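Local coordinates for putative exported protein (Peptoclostridium difficile, PDB 5TTA), which is of unknown function but is made with a signal sequence, is probably exported, and belongs to a family within the immunoglobulin-like E-set clan, at residues Y75-L80 against S208-V213; I39-N44 against I62-S67; G117-I122 against L189-W194; Y55-N60 against W194-G199. One frame throughout, in Å; residues are numbered along the deposited sequence.

Contact 1 (Y75-L80 against S208-V213)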
# COMPACT_ATOMS: atom_id res chain seq x y z
N TYR A 75 2.81 -18.47 -1.18
CA TYR A 75 3.57 -19.70 -1.38
C TYR A 75 4.96 -19.34 -1.85
O TYR A 75 5.23 -18.22 -2.27
CB TYR A 75 2.87 -20.68 -2.37
CG TYR A 75 2.64 -20.14 -3.78
CD1 TYR A 75 3.72 -19.76 -4.60
CD2 TYR A 75 1.37 -20.07 -4.31
CE1 TYR A 75 3.51 -19.28 -5.88
CE2 TYR A 75 1.15 -19.61 -5.59
CZ TYR A 75 2.22 -19.21 -6.38
OH TYR A 75 1.99 -18.75 -7.66
N GLU A 76 5.86 -20.32 -1.76
CA GLU A 76 7.16 -20.26 -2.42
C GLU A 76 7.31 -21.56 -3.19
O GLU A 76 7.19 -22.65 -2.61
CB GLU A 76 8.31 -20.07 -1.43
CG GLU A 76 8.17 -18.77 -0.65
CD GLU A 76 9.29 -18.51 0.34
OE1 GLU A 76 9.25 -17.45 1.01
OE2 GLU A 76 10.22 -19.35 0.45
N ILE A 77 7.56 -21.46 -4.49
CA ILE A 77 7.67 -22.62 -5.36
C ILE A 77 8.95 -22.50 -6.16
O ILE A 77 9.15 -21.49 -6.85
CB ILE A 77 6.45 -22.75 -6.29
CG1 ILE A 77 5.20 -23.10 -5.48
CG2 ILE A 77 6.72 -23.81 -7.34
CD1 ILE A 77 3.93 -23.19 -6.35
N THR A 78 9.82 -23.52 -6.07
CA THR A 78 11.11 -23.45 -6.74
C THR A 78 11.06 -24.28 -8.01
O THR A 78 10.55 -25.41 -8.00
CB THR A 78 12.25 -23.94 -5.84
OG1 THR A 78 12.37 -23.07 -4.71
CG2 THR A 78 13.59 -23.95 -6.60
N CYS A 79 11.60 -23.74 -9.10
CA CYS A 79 11.67 -24.44 -10.38
C CYS A 79 13.11 -24.61 -10.83
O CYS A 79 13.98 -23.79 -10.52
CB CYS A 79 10.92 -23.71 -11.49
SG CYS A 79 9.14 -23.52 -11.17
N LEU A 80 13.30 -25.66 -11.61
CA LEU A 80 14.55 -26.07 -12.25
C LEU A 80 14.22 -26.38 -13.70
O LEU A 80 13.10 -26.78 -14.01
CB LEU A 80 15.14 -27.31 -11.58
CG LEU A 80 15.43 -27.12 -10.09
CD1 LEU A 80 15.88 -28.49 -9.49
CD2 LEU A 80 16.55 -26.11 -9.91
N SER A 208 9.32 -28.75 -10.57
CA SER A 208 9.07 -27.81 -9.50
C SER A 208 8.84 -28.51 -8.17
O SER A 208 8.58 -29.73 -8.10
CB SER A 208 7.87 -26.92 -9.82
OG SER A 208 7.99 -26.41 -11.15
N CYS A 209 8.96 -27.73 -7.10
CA CYS A 209 8.72 -28.24 -5.75
C CYS A 209 8.25 -27.08 -4.88
O CYS A 209 8.85 -26.01 -4.91
CB CYS A 209 10.00 -28.86 -5.16
SG CYS A 209 9.81 -29.66 -3.52
N VAL A 210 7.17 -27.32 -4.13
CA VAL A 210 6.69 -26.37 -3.14
C VAL A 210 7.70 -26.30 -2.01
O VAL A 210 8.08 -27.33 -1.45
CB VAL A 210 5.33 -26.79 -2.59
CG1 VAL A 210 4.89 -25.83 -1.49
CG2 VAL A 210 4.28 -26.86 -3.73
N LYS A 211 8.15 -25.08 -1.69
CA LYS A 211 9.08 -24.86 -0.59
C LYS A 211 8.32 -24.60 0.70
O LYS A 211 8.59 -25.22 1.73
CB LYS A 211 10.02 -23.70 -0.94
CG LYS A 211 11.05 -23.30 0.14
CD LYS A 211 12.01 -22.24 -0.45
CE LYS A 211 13.12 -21.83 0.54
NZ LYS A 211 12.62 -20.86 1.55
N GLN A 212 7.32 -23.73 0.65
CA GLN A 212 6.45 -23.49 1.80
C GLN A 212 5.16 -22.83 1.32
O GLN A 212 5.08 -22.34 0.19
CB GLN A 212 7.13 -22.60 2.85
CG GLN A 212 7.47 -21.19 2.37
CD GLN A 212 7.94 -20.31 3.53
OE1 GLN A 212 8.96 -20.59 4.15
NE2 GLN A 212 7.17 -19.28 3.84
N VAL A 213 4.17 -22.80 2.20
CA VAL A 213 2.94 -22.06 1.94
C VAL A 213 2.51 -21.37 3.22
O VAL A 213 2.84 -21.80 4.33
CB VAL A 213 1.75 -22.90 1.39
CG1 VAL A 213 2.14 -23.81 0.19
CG2 VAL A 213 1.04 -23.66 2.47
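The carbonyl oxygen of Glu76 is the best-held acceptor here, gripped by two backbone N-H groups: Lys211 N at 2.8 Å, lying in the carbonyl plane, and Gln212 N in a longer, weak bond. Two residues facing one define a classic beta bulge in the antiparallel pairing of strands 72-82 and 205-215. Glu76 N returns a bond to Gln212 O (2.9 Å), approaching from above that carbonyl plane. Beyond the bulge, Thr78 and Cys209 form a regular hydrogen-bonded pair, with Thr78 N to Cys209 O at 2.9 Å and Cys209 N to Thr78 O at 3.0 Å.

The bulge places the side chains of Lys211 and Gln212 beside Glu76, all pointing the same way. Glu76 has CG anti to its carbonyl carbon (chi1 -60°) and is extended beyond; its carboxylate stacks on the Gln212 amide, planes 7° apart. Lys211 runs alongside and bends only at its end (chi4 -79°), bringing NZ to Glu76 OE2 in a salt bridge of 3.0 Å. On the other face, Ile77 and Val210 pack against each other, and Tyr75 CB touches Val213 CG1, while the Tyr75 hydroxyl reaches Asp186. Strand 58-66 covers this side through Leu64. Further along, Cys79 SG lies 3.1 Å from Ser208 OG; that hydroxyl is hydrogen-bonded to Ser46 OG.

Contact 2 (I39-N44 against I62-S67); sequences IPLFIN and ISLTNS
Leu64 lies at the apolar centre, flanked by Leu41 and Ile43 on the same face of the antiparallel hairpin formed by strands 41-50 and 58-66. Ile43 runs side by side with Leu64, its CG1 3.8 Å from Leu64 CD2, whereas Leu41 crosses obliquely and sets CD1 against Leu64 CB at 4.0 Å. Ile43 CG2, anti to its backbone N, meets Ile62 CG2 at 3.9 Å. Tyr75 and Ile77 of strand 72-82 pack against this face, so it forms part of the buried interior.

The backbone ladder is centred on Phe42 and Thr65, a hydrogen-bonded pair: Phe42 N reaches Thr65 O at 2.8 Å in a nearly straight bond (172°), and Thr65 N returns to Phe42 O. Asn44 N continues the ladder to Ser63 O. On the face of Phe42 and Thr65 the contact turns polar. The Asn44 side chain crosses Thr65 at about a right angle, and ND2 gives a straight bond of 2.8 Å to Thr65 OG1, which lies in the amide plane. At the far end, Ser67 N makes a weak bond to Pro40 O, and a water joins Ile39 O to Ser67 OG, 2.7 Å from each.

The hairpin is thus two-sided: mainly hydrocarbon faces the neighbouring sheet, while on the other face a directional amide-hydroxyl bond, which should help to hold the Asn44 amide in its orientation, ties the strands together.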
# COMPACT_ATOMS: atom_id res chain seq x y z
N ILE A 39 0.97 -32.74 1.51
CA ILE A 39 1.34 -31.46 0.90
C ILE A 39 0.05 -30.68 0.66
O ILE A 39 -0.89 -31.19 0.02
CB ILE A 39 2.15 -31.68 -0.39
CG1 ILE A 39 3.51 -32.32 -0.08
CG2 ILE A 39 2.45 -30.35 -1.04
CD1 ILE A 39 3.52 -33.82 0.24
N PRO A 40 -0.07 -29.46 1.21
CA PRO A 40 -1.33 -28.71 1.06
C PRO A 40 -1.49 -28.07 -0.32
O PRO A 40 -2.61 -27.67 -0.68
CB PRO A 40 -1.23 -27.65 2.17
CG PRO A 40 0.26 -27.41 2.31
CD PRO A 40 0.88 -28.79 2.12
N LEU A 41 -0.42 -27.91 -1.08
CA LEU A 41 -0.48 -27.27 -2.40
C LEU A 41 0.12 -28.25 -3.40
O LEU A 41 1.30 -28.59 -3.31
CB LEU A 41 0.28 -25.95 -2.41
CG LEU A 41 0.32 -25.15 -3.71
CD1 LEU A 41 -1.13 -24.77 -4.14
CD2 LEU A 41 1.14 -23.89 -3.52
N PHE A 42 -0.70 -28.73 -4.32
CA PHE A 42 -0.32 -29.80 -5.23
C PHE A 42 0.10 -29.23 -6.56
O PHE A 42 -0.66 -28.47 -7.18
CB PHE A 42 -1.48 -30.77 -5.47
CG PHE A 42 -1.07 -32.07 -6.09
CD1 PHE A 42 -1.22 -32.29 -7.45
CD2 PHE A 42 -0.53 -33.08 -5.31
CE1 PHE A 42 -0.84 -33.50 -8.02
CE2 PHE A 42 -0.15 -34.29 -5.87
CZ PHE A 42 -0.30 -34.50 -7.23
N ILE A 43 1.28 -29.61 -7.04
CA ILE A 43 1.69 -29.17 -8.37
C ILE A 43 1.31 -30.26 -9.35
O ILE A 43 1.92 -31.33 -9.38
CB ILE A 43 3.19 -28.83 -8.44
CG1 ILE A 43 3.50 -27.67 -7.51
CG2 ILE A 43 3.56 -28.43 -9.90
CD1 ILE A 43 4.95 -27.26 -7.51
N ASN A 44 0.31 -29.99 -10.18
CA ASN A 44 -0.13 -30.93 -11.20
C ASN A 44 0.83 -31.00 -12.37
O ASN A 44 0.97 -32.07 -12.98
CB ASN A 44 -1.53 -30.56 -11.69
CG ASN A 44 -2.54 -30.56 -10.58
OD1 ASN A 44 -2.81 -31.61 -9.99
ND2 ASN A 44 -3.06 -29.38 -10.24
N ILE A 62 2.42 -23.09 -14.21
CA ILE A 62 2.38 -24.04 -13.10
C ILE A 62 0.92 -24.29 -12.74
O ILE A 62 0.21 -23.36 -12.33
CB ILE A 62 3.17 -23.51 -11.89
CG1 ILE A 62 4.56 -23.08 -12.36
CG2 ILE A 62 3.23 -24.60 -10.79
CD1 ILE A 62 5.41 -22.39 -11.31
N SER A 63 0.47 -25.53 -12.92
CA SER A 63 -0.90 -25.90 -12.61
C SER A 63 -0.96 -26.38 -11.17
O SER A 63 -0.27 -27.35 -10.80
CB SER A 63 -1.41 -26.96 -13.59
OG SER A 63 -2.63 -27.50 -13.13
N LEU A 64 -1.72 -25.67 -10.34
CA LEU A 64 -1.80 -25.88 -8.90
C LEU A 64 -3.20 -26.31 -8.47
O LEU A 64 -4.22 -25.94 -9.09
CB LEU A 64 -1.44 -24.59 -8.15
CG LEU A 64 -0.09 -23.95 -8.43
CD1 LEU A 64 -0.05 -22.55 -7.82
CD2 LEU A 64 1.01 -24.82 -7.84
N THR A 65 -3.24 -27.06 -7.38
CA THR A 65 -4.49 -27.45 -6.71
C THR A 65 -4.28 -27.26 -5.21
O THR A 65 -3.34 -27.84 -4.66
CB THR A 65 -4.86 -28.92 -6.99
OG1 THR A 65 -5.15 -29.10 -8.39
CG2 THR A 65 -6.07 -29.35 -6.14
N ASN A 66 -5.13 -26.47 -4.55
CA ASN A 66 -5.12 -26.37 -3.08
C ASN A 66 -5.85 -27.57 -2.50
O ASN A 66 -7.07 -27.59 -2.42
CB ASN A 66 -5.79 -25.08 -2.63
CG ASN A 66 -5.79 -24.91 -1.10
OD1 ASN A 66 -5.44 -25.82 -0.36
ND2 ASN A 66 -6.19 -23.73 -0.64
N SER A 67 -5.10 -28.58 -2.07
CA SER A 67 -5.73 -29.79 -1.56
C SER A 67 -6.09 -29.72 -0.08
O SER A 67 -6.65 -30.67 0.46
CB SER A 67 -4.82 -31.00 -1.82
OG SER A 67 -3.50 -30.73 -1.38
O HOH W 1 -1.90 -32.79 -1.92

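Contact 3 (G117-I122 against L189-W194); sequences GIVTGI and LLFDKW
Val119 points toward the loop 189-194 and meets the indole of Trp194 at about a right angle. Val119 CG2, anti to the carbonyl carbon, comes up to the edge of that ring, near its plane, 3.9 Å from Trp194 CZ3. Val119 CG2 also approaches the Phe191 ring obliquely, with Phe191 CE2 at 4.2 Å, so one valine branch bridges two aromatic groups. Within the loop, a type II beta turn from Phe191 to Trp194, closed by Trp194 N to Phe191 O, brings these rings together and sets Trp194 CE3 at the edge of the Phe191 ring.

Ile122 slides past Phe191 in the opposite direction, its CG2 3.7 Å from Phe191 CB. With CG1 in the crowded position between backbone N and carbonyl carbon (chi1 64°), Ile122 CD1 reaches across to Asp192 OD1 at 3.6 Å. The other carboxylate oxygen, OD2, accepts a hydrogen bond from Tyr92 N. Trp57 also packs edge-to-face on Phe191.

Between the segment 117-122, which ends in strand 121-123, and this turn, the side chains therefore meet through dispersion and shape: Val119 meets the rim of one ring and the other obliquely, Ile122 packs on the CB of Phe191, and the one carboxylate involved takes its hydrogen bond from a neighbouring loop.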
# COMPACT_ATOMS: atom_id res chain seq x y z
N GLY A 117 5.20 -6.35 -29.19
CA GLY A 117 5.04 -7.79 -29.27
C GLY A 117 6.27 -8.50 -29.79
O GLY A 117 6.52 -9.65 -29.45
N ILE A 118 7.07 -7.80 -30.60
CA ILE A 118 8.28 -8.37 -31.20
C ILE A 118 9.42 -8.22 -30.19
O ILE A 118 9.85 -7.11 -29.87
CB ILE A 118 8.59 -7.69 -32.53
CG1 ILE A 118 7.49 -8.02 -33.55
CG2 ILE A 118 9.94 -8.12 -33.06
CD1 ILE A 118 7.53 -7.19 -34.80
N VAL A 119 9.92 -9.34 -29.69
CA VAL A 119 10.89 -9.31 -28.61
C VAL A 119 12.27 -9.38 -29.26
O VAL A 119 12.63 -10.41 -29.84
CB VAL A 119 10.65 -10.46 -27.62
CG1 VAL A 119 11.70 -10.48 -26.51
CG2 VAL A 119 9.23 -10.34 -27.05
N THR A 120 13.01 -8.28 -29.20
CA THR A 120 14.33 -8.22 -29.83
C THR A 120 15.44 -8.70 -28.91
O THR A 120 16.55 -8.97 -29.39
CB THR A 120 14.63 -6.79 -30.33
OG1 THR A 120 15.04 -5.96 -29.23
CG2 THR A 120 13.38 -6.16 -30.96
N GLY A 121 15.17 -8.84 -27.61
CA GLY A 121 16.17 -9.29 -26.66
C GLY A 121 15.54 -9.41 -25.28
O GLY A 121 14.33 -9.22 -25.10
N ILE A 122 16.39 -9.73 -24.30
CA ILE A 122 15.97 -9.85 -22.91
C ILE A 122 16.78 -8.91 -22.02
O ILE A 122 17.93 -8.56 -22.32
CB ILE A 122 16.07 -11.30 -22.40
CG1 ILE A 122 17.52 -11.77 -22.38
CG2 ILE A 122 15.24 -12.24 -23.26
CD1 ILE A 122 17.71 -13.08 -21.66
N LEU A 189 6.12 -15.34 -17.33
CA LEU A 189 6.82 -15.16 -18.61
C LEU A 189 8.25 -15.71 -18.51
O LEU A 189 8.94 -15.52 -17.51
CB LEU A 189 6.82 -13.67 -19.00
CG LEU A 189 5.45 -13.16 -19.48
CD1 LEU A 189 5.41 -11.61 -19.68
CD2 LEU A 189 5.14 -13.86 -20.79
N LEU A 190 8.68 -16.42 -19.57
CA LEU A 190 9.99 -17.11 -19.57
C LEU A 190 10.67 -16.88 -20.93
O LEU A 190 10.70 -17.74 -21.81
CB LEU A 190 9.82 -18.59 -19.24
CG LEU A 190 11.12 -19.33 -18.88
CD1 LEU A 190 11.55 -18.82 -17.52
CD2 LEU A 190 10.88 -20.80 -18.82
N PHE A 191 11.20 -15.65 -21.11
CA PHE A 191 11.82 -15.23 -22.36
C PHE A 191 13.19 -15.84 -22.61
O PHE A 191 13.53 -16.10 -23.76
CB PHE A 191 11.92 -13.71 -22.39
CG PHE A 191 10.60 -13.01 -22.42
CD1 PHE A 191 10.20 -12.22 -21.36
CD2 PHE A 191 9.73 -13.21 -23.50
CE1 PHE A 191 8.96 -11.57 -21.39
CE2 PHE A 191 8.48 -12.56 -23.54
CZ PHE A 191 8.10 -11.74 -22.48
N ASP A 192 13.98 -16.09 -21.56
CA ASP A 192 15.33 -16.62 -21.79
C ASP A 192 15.29 -17.96 -22.51
O ASP A 192 14.51 -18.85 -22.15
CB ASP A 192 16.08 -16.74 -20.46
CG ASP A 192 17.59 -16.95 -20.66
OD1 ASP A 192 18.09 -16.69 -21.77
OD2 ASP A 192 18.27 -17.39 -19.71
N LYS A 193 16.14 -18.10 -23.55
CA LYS A 193 16.34 -19.30 -24.40
C LYS A 193 15.21 -19.48 -25.41
O LYS A 193 15.16 -20.51 -26.07
CB LYS A 193 16.49 -20.61 -23.61
CG LYS A 193 17.51 -20.55 -22.45
CD LYS A 193 18.93 -20.51 -22.95
CE LYS A 193 19.91 -20.78 -21.80
NZ LYS A 193 21.31 -20.74 -22.28
N TRP A 194 14.32 -18.51 -25.56
CA TRP A 194 13.26 -18.56 -26.56
C TRP A 194 13.71 -17.79 -27.81
O TRP A 194 14.32 -16.73 -27.71
CB TRP A 194 11.98 -17.97 -25.97
CG TRP A 194 10.80 -17.77 -26.87
CD1 TRP A 194 10.10 -18.70 -27.56
CD2 TRP A 194 10.16 -16.50 -27.12
NE1 TRP A 194 9.04 -18.10 -28.24
CE2 TRP A 194 9.07 -16.75 -27.99
CE3 TRP A 194 10.41 -15.20 -26.70
CZ2 TRP A 194 8.22 -15.73 -28.44
CZ3 TRP A 194 9.55 -14.18 -27.13
CH2 TRP A 194 8.47 -14.46 -27.99

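Contact 4 (Y55-N60 against W194-G199); sequences YHWPSN and WKQSTG
The two backbones stay well apart, with CA atoms of Pro58 and Trp194 7.5 Å from each other, so side chains and carbonyl groups bridge the gap between the start of strand 58-66 and the segment 194-199, a short weak strand running into a loop. Pro58 sets CD and CG over one face of the Trp194 indole, the two side chains crossing at about a right angle: Pro58 CD stands 3.4 Å from the centroid of the Trp194 six-membered ring, only 6° off the ring normal, in a CH-pi contact. Pro58 CG covers the neighbouring ring junction at 3.5 Å from Trp194 CD2. On the opposite face lies the CA of Gln196, offset toward the rim, which leaves the indole sandwiched. Along its edge sits Tyr55 O, and Trp194 NE1 donates to a water that in turn donates to His56 O, 2.9 Å from each. Trp57 CD1 touches CH2 of Trp194 at 3.7 Å, the two ring systems meeting obliquely.

Gln196 is extended, its CG anti to the backbone N (chi1 178°), and lies alongside Tyr55. Gln196 NE2 donates to Tyr55 O at 3.1 Å, on a carbonyl lone pair and close to the amide plane, in a fairly straight bond (163°). The same NE2 also serves Gly117 O, which Trp57 NE1 shares, while OE1 accepts from Val119 N; all three polar links fix the amide's rotation. The Tyr55 hydroxyl goes to Asp115.

A proline set with CD and CG over the face of a tryptophan is a classic CH-pi pairing, and here it joins the start of strand 58-66 to the short strand 194-195.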
# COMPACT_ATOMS: atom_id res chain seq x y z
N TYR A 55 2.26 -13.08 -31.40
CA TYR A 55 3.62 -13.04 -30.87
C TYR A 55 3.96 -14.27 -30.03
O TYR A 55 5.14 -14.50 -29.77
CB TYR A 55 3.82 -11.78 -30.03
CG TYR A 55 3.33 -10.53 -30.78
CD1 TYR A 55 2.09 -9.96 -30.50
CD2 TYR A 55 4.08 -9.97 -31.80
CE1 TYR A 55 1.63 -8.85 -31.19
CE2 TYR A 55 3.63 -8.85 -32.50
CZ TYR A 55 2.41 -8.30 -32.19
OH TYR A 55 1.96 -7.19 -32.90
N HIS A 56 2.95 -15.05 -29.63
CA HIS A 56 3.16 -16.35 -28.98
C HIS A 56 4.22 -16.28 -27.88
O HIS A 56 5.20 -17.02 -27.87
CB HIS A 56 3.53 -17.41 -30.02
CG HIS A 56 2.48 -17.60 -31.07
ND1 HIS A 56 1.24 -18.15 -30.80
CD2 HIS A 56 2.47 -17.31 -32.40
CE1 HIS A 56 0.52 -18.19 -31.90
NE2 HIS A 56 1.23 -17.68 -32.89
N TRP A 57 4.00 -15.38 -26.93
CA TRP A 57 4.98 -15.22 -25.87
C TRP A 57 5.00 -16.47 -24.98
O TRP A 57 3.95 -17.07 -24.71
CB TRP A 57 4.68 -14.00 -25.02
CG TRP A 57 5.11 -12.68 -25.65
CD1 TRP A 57 5.52 -12.45 -26.95
CD2 TRP A 57 5.11 -11.42 -24.99
NE1 TRP A 57 5.82 -11.12 -27.11
CE2 TRP A 57 5.57 -10.46 -25.93
CE3 TRP A 57 4.80 -11.00 -23.69
CZ2 TRP A 57 5.72 -9.11 -25.60
CZ3 TRP A 57 4.95 -9.66 -23.37
CH2 TRP A 57 5.39 -8.72 -24.33
N PRO A 58 6.18 -16.89 -24.52
CA PRO A 58 6.31 -18.09 -23.68
C PRO A 58 6.14 -17.81 -22.20
O PRO A 58 6.65 -16.82 -21.67
CB PRO A 58 7.76 -18.54 -23.94
CG PRO A 58 8.51 -17.23 -24.11
CD PRO A 58 7.48 -16.26 -24.82
N SER A 59 5.45 -18.72 -21.51
CA SER A 59 5.36 -18.64 -20.05
C SER A 59 5.58 -20.02 -19.43
O SER A 59 5.17 -21.04 -19.98
CB SER A 59 3.98 -18.14 -19.55
OG SER A 59 3.70 -16.79 -19.90
N ASN A 60 6.17 -20.01 -18.24
CA ASN A 60 6.20 -21.20 -17.38
C ASN A 60 4.84 -21.26 -16.68
O ASN A 60 4.54 -20.42 -15.83
CB ASN A 60 7.37 -21.03 -16.41
CG ASN A 60 7.43 -22.10 -15.32
OD1 ASN A 60 8.10 -21.91 -14.30
ND2 ASN A 60 6.77 -23.18 -15.54
N TRP A 194 14.32 -18.51 -25.56
CA TRP A 194 13.26 -18.56 -26.56
C TRP A 194 13.71 -17.79 -27.81
O TRP A 194 14.32 -16.73 -27.71
CB TRP A 194 11.98 -17.97 -25.97
CG TRP A 194 10.80 -17.77 -26.87
CD1 TRP A 194 10.10 -18.70 -27.56
CD2 TRP A 194 10.16 -16.50 -27.12
NE1 TRP A 194 9.04 -18.10 -28.24
CE2 TRP A 194 9.07 -16.75 -27.99
CE3 TRP A 194 10.41 -15.20 -26.70
CZ2 TRP A 194 8.22 -15.73 -28.44
CZ3 TRP A 194 9.55 -14.18 -27.13
CH2 TRP A 194 8.47 -14.46 -27.99
N LYS A 195 13.44 -18.36 -28.97
CA LYS A 195 13.64 -17.66 -30.24
C LYS A 195 12.27 -17.42 -30.86
O LYS A 195 11.61 -18.36 -31.32
CB LYS A 195 14.55 -18.43 -31.18
CG LYS A 195 14.89 -17.62 -32.43
CD LYS A 195 15.83 -18.35 -33.37
CE LYS A 195 17.26 -18.26 -32.87
NZ LYS A 195 17.69 -16.84 -32.72
N GLN A 196 11.84 -16.17 -30.88
CA GLN A 196 10.48 -15.85 -31.31
C GLN A 196 10.26 -16.22 -32.78
O GLN A 196 9.20 -16.74 -33.14
CB GLN A 196 10.19 -14.37 -31.07
CG GLN A 196 8.78 -13.93 -31.53
CD GLN A 196 8.44 -12.52 -31.10
OE1 GLN A 196 9.27 -11.61 -31.22
NE2 GLN A 196 7.22 -12.33 -30.61
N SER A 197 11.26 -15.97 -33.63
CA SER A 197 11.11 -16.20 -35.06
C SER A 197 10.77 -17.65 -35.39
O SER A 197 10.03 -17.91 -36.34
CB SER A 197 12.39 -15.77 -35.80
OG SER A 197 13.51 -16.55 -35.40
N THR A 198 11.27 -18.60 -34.61
CA THR A 198 11.04 -20.01 -34.88
C THR A 198 10.09 -20.69 -33.90
O THR A 198 9.67 -21.82 -34.15
CB THR A 198 12.36 -20.78 -34.86
OG1 THR A 198 12.96 -20.61 -33.57
CG2 THR A 198 13.29 -20.27 -35.96
N GLY A 199 9.75 -20.03 -32.79
CA GLY A 199 8.96 -20.64 -31.76
C GLY A 199 9.70 -21.62 -30.88
O GLY A 199 9.08 -22.22 -30.00
O HOH W 2 6.61 -18.73 -29.75

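In the fold
Contacts 1 and 2 lie about 10 Å apart between centres and touch: the hairpin of strands 41-50 and 58-66 packs on strands 72-82 and 205-215, so two antiparallel sheets meet face to face. Contacts 3 and 4 share Trp194, their centres about 7 Å apart and about 24 to 28 Å from those of the other two. Strand 58-66 links the regions, since it serves contact 4 at its start and contact 2 at its end. Along the chain contact 2 closes before contact 1 opens, contact 4 crosses both, and contact 3 falls within the spans of contacts 1 and 4. Sequence-distant loops are thereby gathered at one end of the sheet core.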